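PDB 2Q0V: ubiquitin-conjugating enzyme E2, putative from Plasmodium falciparum, which probably takes part in ubiquitin conjugation, most likely as an E2 variant (UEV) that works alongside a catalytically active E2 partner. Local coordinates for residues V42-E47 and Y123-I128; M99-N104 and R133-S138. One frame throughout, in Å; residues are numbered along the deposited sequence.

Contact 1: V42-E47 and Y123-I128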
loop_
_atom_site.group_PDB
_atom_site.type_symbol
_atom_site.label_atom_id
_atom_site.label_comp_id
_atom_site.label_asym_id
_atom_site.label_seq_id
_atom_site.Cartn_x
_atom_site.Cartn_y
_atom_site.Cartn_z
ATOM N N VAL A 42 -8.450 -5.014 0.458
ATOM C CA VAL A 42 -7.364 -4.282 1.058
ATOM C C VAL A 42 -7.942 -3.601 2.273
ATOM O O VAL A 42 -9.127 -3.330 2.350
ATOM C CB VAL A 42 -6.661 -3.238 0.116
ATOM C CG1 VAL A 42 -6.307 -3.820 -1.252
ATOM C CG2 VAL A 42 -7.466 -1.943 -0.005
ATOM N N SER A 43 -7.093 -3.375 3.258
ATOM C CA SER A 43 -7.448 -2.487 4.334
ATOM C C SER A 43 -6.237 -1.603 4.634
ATOM O O SER A 43 -5.102 -1.908 4.237
ATOM C CB SER A 43 -7.912 -3.280 5.531
ATOM O OG SER A 43 -6.808 -3.935 6.089
ATOM N N PHE A 44 -6.491 -0.477 5.279
ATOM C CA PHE A 44 -5.418 0.433 5.659
ATOM C C PHE A 44 -5.859 1.342 6.795
ATOM O O PHE A 44 -7.045 1.674 6.933
ATOM C CB PHE A 44 -4.879 1.240 4.456
ATOM C CG PHE A 44 -5.905 2.088 3.749
ATOM C CD1 PHE A 44 -6.044 3.435 4.053
ATOM C CD2 PHE A 44 -6.712 1.550 2.756
ATOM C CE1 PHE A 44 -6.986 4.249 3.371
ATOM C CE2 PHE A 44 -7.660 2.338 2.078
ATOM C CZ PHE A 44 -7.803 3.693 2.391
ATOM N N GLY A 45 -4.882 1.714 7.620
ATOM C CA GLY A 45 -5.119 2.621 8.737
ATOM C C GLY A 45 -3.824 3.045 9.391
ATOM O O GLY A 45 -2.736 2.704 8.941
ATOM N N LEU A 46 -3.945 3.809 10.461
ATOM C CA LEU A 46 -2.790 4.300 11.178
ATOM C C LEU A 46 -2.148 3.177 11.969
ATOM O O LEU A 46 -2.829 2.334 12.526
ATOM C CB LEU A 46 -3.204 5.446 12.098
ATOM C CG LEU A 46 -3.497 6.777 11.410
ATOM C CD1 LEU A 46 -3.896 7.781 12.459
ATOM C CD2 LEU A 46 -2.306 7.285 10.650
ATOM N N GLU A 47 -0.826 3.156 11.968
ATOM C CA GLU A 47 -0.059 2.217 12.782
ATOM C C GLU A 47 -0.405 2.431 14.261
ATOM O O GLU A 47 -0.635 1.469 15.002
ATOM C CB GLU A 47 1.420 2.442 12.524
ATOM C CG GLU A 47 2.361 1.372 13.040
ATOM C CD GLU A 47 3.786 1.581 12.511
ATOM O OE1 GLU A 47 4.070 2.672 11.940
ATOM O OE2 GLU A 47 4.623 0.658 12.652
ATOM N N TYR A 123 -2.818 9.621 -6.986
ATOM C CA TYR A 123 -2.789 8.276 -6.417
ATOM C C TYR A 123 -2.843 8.369 -4.887
ATOM O O TYR A 123 -2.530 9.418 -4.294
ATOM C CB TYR A 123 -1.533 7.509 -6.868
ATOM C CG TYR A 123 -1.350 7.378 -8.384
ATOM C CD1 TYR A 123 -2.444 7.304 -9.249
ATOM C CD2 TYR A 123 -0.085 7.314 -8.940
ATOM C CE1 TYR A 123 -2.272 7.182 -10.616
ATOM C CE2 TYR A 123 0.094 7.176 -10.317
ATOM C CZ TYR A 123 -0.996 7.110 -11.135
ATOM O OH TYR A 123 -0.802 6.971 -12.496
ATOM N N THR A 124 -3.273 7.271 -4.253
ATOM C CA THR A 124 -3.491 7.208 -2.803
ATOM C C THR A 124 -2.807 5.983 -2.233
ATOM O O THR A 124 -2.300 5.148 -2.964
ATOM C CB THR A 124 -5.017 7.148 -2.439
ATOM O OG1 THR A 124 -5.641 6.049 -3.108
ATOM C CG2 THR A 124 -5.748 8.432 -2.859
ATOM N N ILE A 125 -2.787 5.891 -0.913
ATOM C CA ILE A 125 -2.474 4.650 -0.225
ATOM C C ILE A 125 -3.275 3.485 -0.841
ATOM O O ILE A 125 -2.705 2.435 -1.151
ATOM C CB ILE A 125 -2.716 4.806 1.299
ATOM C CG1 ILE A 125 -1.649 5.749 1.887
ATOM C CG2 ILE A 125 -2.657 3.444 1.998
ATOM C CD1 ILE A 125 -2.129 6.626 2.989
ATOM N N GLU A 126 -4.571 3.688 -1.058
ATOM C CA GLU A 126 -5.418 2.689 -1.689
ATOM C C GLU A 126 -4.942 2.272 -3.096
ATOM O O GLU A 126 -4.830 1.069 -3.368
ATOM C CB GLU A 126 -6.871 3.141 -1.670
ATOM C CG GLU A 126 -7.847 2.280 -2.440
ATOM C CD GLU A 126 -9.313 2.747 -2.275
ATOM O OE1 GLU A 126 -9.580 3.690 -1.461
ATOM O OE2 GLU A 126 -10.200 2.166 -2.964
ATOM N N THR A 127 -4.615 3.242 -3.949
ATOM C CA THR A 127 -4.025 2.950 -5.285
ATOM C C THR A 127 -2.841 1.983 -5.223
ATOM O O THR A 127 -2.687 1.114 -6.091
ATOM C CB THR A 127 -3.528 4.239 -6.025
ATOM O OG1 THR A 127 -4.489 5.282 -5.868
ATOM C CG2 THR A 127 -3.366 3.991 -7.495
ATOM N N ILE A 128 -1.992 2.178 -4.218
ATOM C CA ILE A 128 -0.804 1.356 -4.032
ATOM C C ILE A 128 -1.234 -0.071 -3.666
ATOM O O ILE A 128 -0.820 -1.023 -4.285
ATOM C CB ILE A 128 0.108 1.945 -2.926
ATOM C CG1 ILE A 128 0.637 3.343 -3.333
ATOM C CG2 ILE A 128 1.224 0.924 -2.544
ATOM C CD1 ILE A 128 1.304 4.124 -2.151
#
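Phe-44 sets its ring obliquely against the opening turn of helix 125-135, overlapping CG2 of Ile-125 near CB and CG, and CB of Glu-126 at CE2. The methyl carbon Ile-125 CG2 lies 3.9 Å from Phe-44 CG and 4.0 Å from both Phe-44 CB and CD1, filling the angle where the ring leaves the strand backbone. Further out, Phe-44 CE2 meets Glu-126 CB at 3.9 Å. Phe-44 carries CG between the backbone N and the carbonyl carbon (chi1 59°), which takes the ring off the strand and toward the helix. Two buried hydrophobic side chains suit this interior seam, and a beta-branched isoleucine offers the ring a methyl close to the helix backbone.

Glu-126 has a double role. Its CB is part of the apolar surface, while CG stands anti to the backbone N (chi1 173°) and the extended chain carries the carboxylate on to a salt bridge with Arg-32. Just before the helix, Thr-124 is the N-cap residue; its backbone N donates to Thr-127 OG1 at 2.8 Å, so the hydroxyl of Thr-127 ties back to the N-cap residue. Ile-125 N is taken by the carboxylate of Glu-29.

In the ubiquitin-conjugating fold the contact joins outer strand 42-46 of the antiparallel sheet to helix 125-135, which packs against the sheet. Strand 56-62 lies alongside, with Cys-59 touching Phe-44 and Trp-57 touching Ile-125, and helix 22-34 flanks the seam, Arg-32 also packing on Phe-44.

Contact 2: M99-N104 and R133-S138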
loop_
_atom_site.group_PDB
_atom_site.type_symbol
_atom_site.label_atom_id
_atom_site.label_comp_id
_atom_site.label_asym_id
_atom_site.label_seq_id
_atom_site.Cartn_x
_atom_site.Cartn_y
_atom_site.Cartn_z
ATOM N N MET A 99 7.800 -11.202 -5.181
ATOM C CA MET A 99 7.201 -10.491 -6.320
ATOM C C MET A 99 8.292 -9.722 -7.032
ATOM O O MET A 99 9.199 -9.188 -6.387
ATOM C CB MET A 99 6.130 -9.506 -5.860
ATOM C CG MET A 99 4.798 -10.111 -5.548
ATOM S SD MET A 99 3.403 -8.969 -5.748
ATOM C CE MET A 99 3.875 -7.662 -4.660
ATOM N N SER A 100 8.200 -9.618 -8.352
ATOM C CA SER A 100 9.221 -8.872 -9.104
ATOM C C SER A 100 9.432 -7.398 -8.676
ATOM O O SER A 100 10.488 -6.832 -8.945
ATOM C CB SER A 100 8.997 -9.000 -10.612
ATOM O OG SER A 100 7.864 -8.233 -11.020
ATOM N N CYS A 101 8.461 -6.783 -8.010
ATOM C CA CYS A 101 8.610 -5.391 -7.519
ATOM C C CYS A 101 8.868 -5.301 -6.004
ATOM O O CYS A 101 8.773 -4.226 -5.424
ATOM C CB CYS A 101 7.368 -4.571 -7.866
ATOM S SG CYS A 101 5.897 -5.201 -7.041
ATOM N N VAL A 102 9.171 -6.436 -5.370
ATOM C CA VAL A 102 9.566 -6.463 -3.956
ATOM C C VAL A 102 11.043 -6.888 -3.820
ATOM O O VAL A 102 11.453 -7.900 -4.374
ATOM C CB VAL A 102 8.610 -7.391 -3.120
ATOM C CG1 VAL A 102 9.079 -7.552 -1.700
ATOM C CG2 VAL A 102 7.194 -6.860 -3.155
ATOM N N ASP A 103 11.840 -6.126 -3.079
ATOM C CA ASP A 103 13.253 -6.500 -2.879
ATOM C C ASP A 103 13.459 -7.609 -1.819
ATOM O O ASP A 103 12.481 -8.146 -1.249
ATOM C CB ASP A 103 14.157 -5.266 -2.652
ATOM C CG ASP A 103 14.006 -4.636 -1.271
ATOM O OD1 ASP A 103 13.521 -5.295 -0.330
ATOM O OD2 ASP A 103 14.398 -3.458 -1.122
ATOM N N ASN A 104 14.720 -7.959 -1.573
ATOM C CA ASN A 104 15.057 -9.019 -0.598
ATOM C C ASN A 104 14.631 -8.755 0.842
ATOM O O ASN A 104 14.495 -9.696 1.604
ATOM C CB ASN A 104 16.538 -9.379 -0.652
ATOM C CG ASN A 104 16.896 -10.090 -1.931
ATOM O OD1 ASN A 104 16.011 -10.564 -2.647
ATOM N ND2 ASN A 104 18.191 -10.177 -2.232
ATOM N N ARG A 133 -2.068 -5.740 -5.331
ATOM C CA ARG A 133 -2.905 -6.892 -5.549
ATOM C C ARG A 133 -3.011 -7.263 -7.037
ATOM O O ARG A 133 -3.143 -8.427 -7.361
ATOM C CB ARG A 133 -4.283 -6.671 -4.954
ATOM C CG ARG A 133 -4.759 -7.858 -4.235
ATOM C CD ARG A 133 -5.719 -7.511 -3.114
ATOM N NE ARG A 133 -7.065 -7.620 -3.629
ATOM C CZ ARG A 133 -7.679 -8.752 -3.964
ATOM N NH1 ARG A 133 -8.898 -8.682 -4.455
ATOM N NH2 ARG A 133 -7.111 -9.927 -3.802
ATOM N N GLN A 134 -2.920 -6.282 -7.934
ATOM C CA GLN A 134 -2.972 -6.556 -9.373
ATOM C C GLN A 134 -1.698 -7.145 -9.912
ATOM O O GLN A 134 -1.730 -7.985 -10.800
ATOM C CB GLN A 134 -3.380 -5.311 -10.143
ATOM C CG GLN A 134 -4.867 -4.978 -9.854
ATOM C CD GLN A 134 -5.828 -5.731 -10.772
ATOM O OE1 GLN A 134 -5.516 -6.011 -11.940
ATOM N NE2 GLN A 134 -6.992 -6.031 -10.268
ATOM N N GLU A 135 -0.575 -6.712 -9.349
ATOM C CA GLU A 135 0.712 -7.302 -9.643
ATOM C C GLU A 135 0.780 -8.805 -9.395
ATOM O O GLU A 135 1.585 -9.476 -10.026
ATOM C CB GLU A 135 1.805 -6.630 -8.813
ATOM C CG GLU A 135 2.252 -5.310 -9.387
ATOM C CD GLU A 135 2.689 -5.404 -10.829
ATOM O OE1 GLU A 135 3.769 -6.005 -11.092
ATOM O OE2 GLU A 135 1.955 -4.863 -11.699
ATOM N N MET A 136 -0.027 -9.306 -8.456
ATOM C CA MET A 136 -0.067 -10.720 -8.117
ATOM C C MET A 136 -0.628 -11.538 -9.266
ATOM O O MET A 136 -0.283 -12.708 -9.400
ATOM C CB MET A 136 -0.928 -10.963 -6.885
ATOM C CG MET A 136 -0.309 -10.558 -5.589
ATOM S SD MET A 136 -1.624 -10.555 -4.404
ATOM C CE MET A 136 -0.594 -10.327 -2.932
ATOM N N LEU A 137 -1.484 -10.906 -10.080
ATOM C CA LEU A 137 -2.081 -11.529 -11.271
ATOM C C LEU A 137 -1.144 -11.614 -12.455
ATOM O O LEU A 137 -1.456 -12.294 -13.428
ATOM C CB LEU A 137 -3.352 -10.803 -11.720
ATOM C CG LEU A 137 -4.558 -10.871 -10.800
ATOM C CD1 LEU A 137 -5.650 -10.020 -11.374
ATOM C CD2 LEU A 137 -5.024 -12.307 -10.572
ATOM N N SER A 138 0.000 -10.951 -12.409
ATOM C CA SER A 138 0.837 -10.938 -13.612
ATOM C C SER A 138 1.567 -12.261 -13.755
ATOM O O SER A 138 1.662 -13.008 -12.780
ATOM C CB SER A 138 1.821 -9.772 -13.611
ATOM O OG SER A 138 2.900 -10.060 -12.762
HETATM O O HOH W 1 5.581 -7.316 -9.911
#
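Glu-135 meets the loop 99-104 with its methylene carbons: CB lies 4.2 Å from Met-99 SD, and CG 4.3 Å from Cys-101 SG. Two soft sulfur atoms thus face the aliphatic part of an acidic residue. The chain then bends at chi2 (-54°), bringing the carboxylate round to a water that donates to Glu-135 OE1 at 2.5 Å and is also hydrogen-bonded to Ser-100 OG at 2.7 Å. A glutamate suits a spot where the inner carbons are packed and the head can reach a water, and the small, exposed serine completes the bridge.

Met-136, next along, is buried. Its CG touches Met-99 SD at 4.0 Å, and beyond CG the extended chain runs on among Phe-69 and Ile-61. Unbranched, flexible methionines fit such an uneven meeting of loop, helix end and sheet.

Residues 99-104 belong to the segment between strand 90-93 and helix 114-117, where active E2 enzymes carry a His-Pro-Asn motif near the catalytic cysteine. Here the corresponding positions are probably Met-99, Ser-100 and Cys-101, consistent with membership of the UEV branch. They start a type I turn, closed by the backbone bond from Val-102 N to Met-99 O.

Ser-138 ends a second type I turn, begun at Glu-135. Both its backbone N and its OG donate to Glu-135 O from the same face of the carbonyl plane, OG at 3.1 Å with a C=O...donor angle of 147°. The same oxygen accepts from Asn-141 ND2, and Asn-141 OD1 receives Ser-100 N from the loop.

Overall arrangement
Both contacts draw on helix 125-135. Contact 1 uses its first turn, under strand 42-46, whereas contact 2 lies toward its C-terminal end, where it meets the loop 99-104, and their centres lie about 17 Å apart. They meet directly where Val-42 CG1 packs against Arg-133 CD at 4.2 Å; Arg-133 then turns its guanidinium to the carbonyl oxygen of Phe-62 on the sheet side. The segments alternate along the chain, 42-47 and 99-104 both preceding the helix. Contact 1 sits near the core of the fold, about 5 Å from the chain centre, and contact 2, about 12 Å out, includes the loop whose counterpart in active E2s lies near the catalytic cysteine.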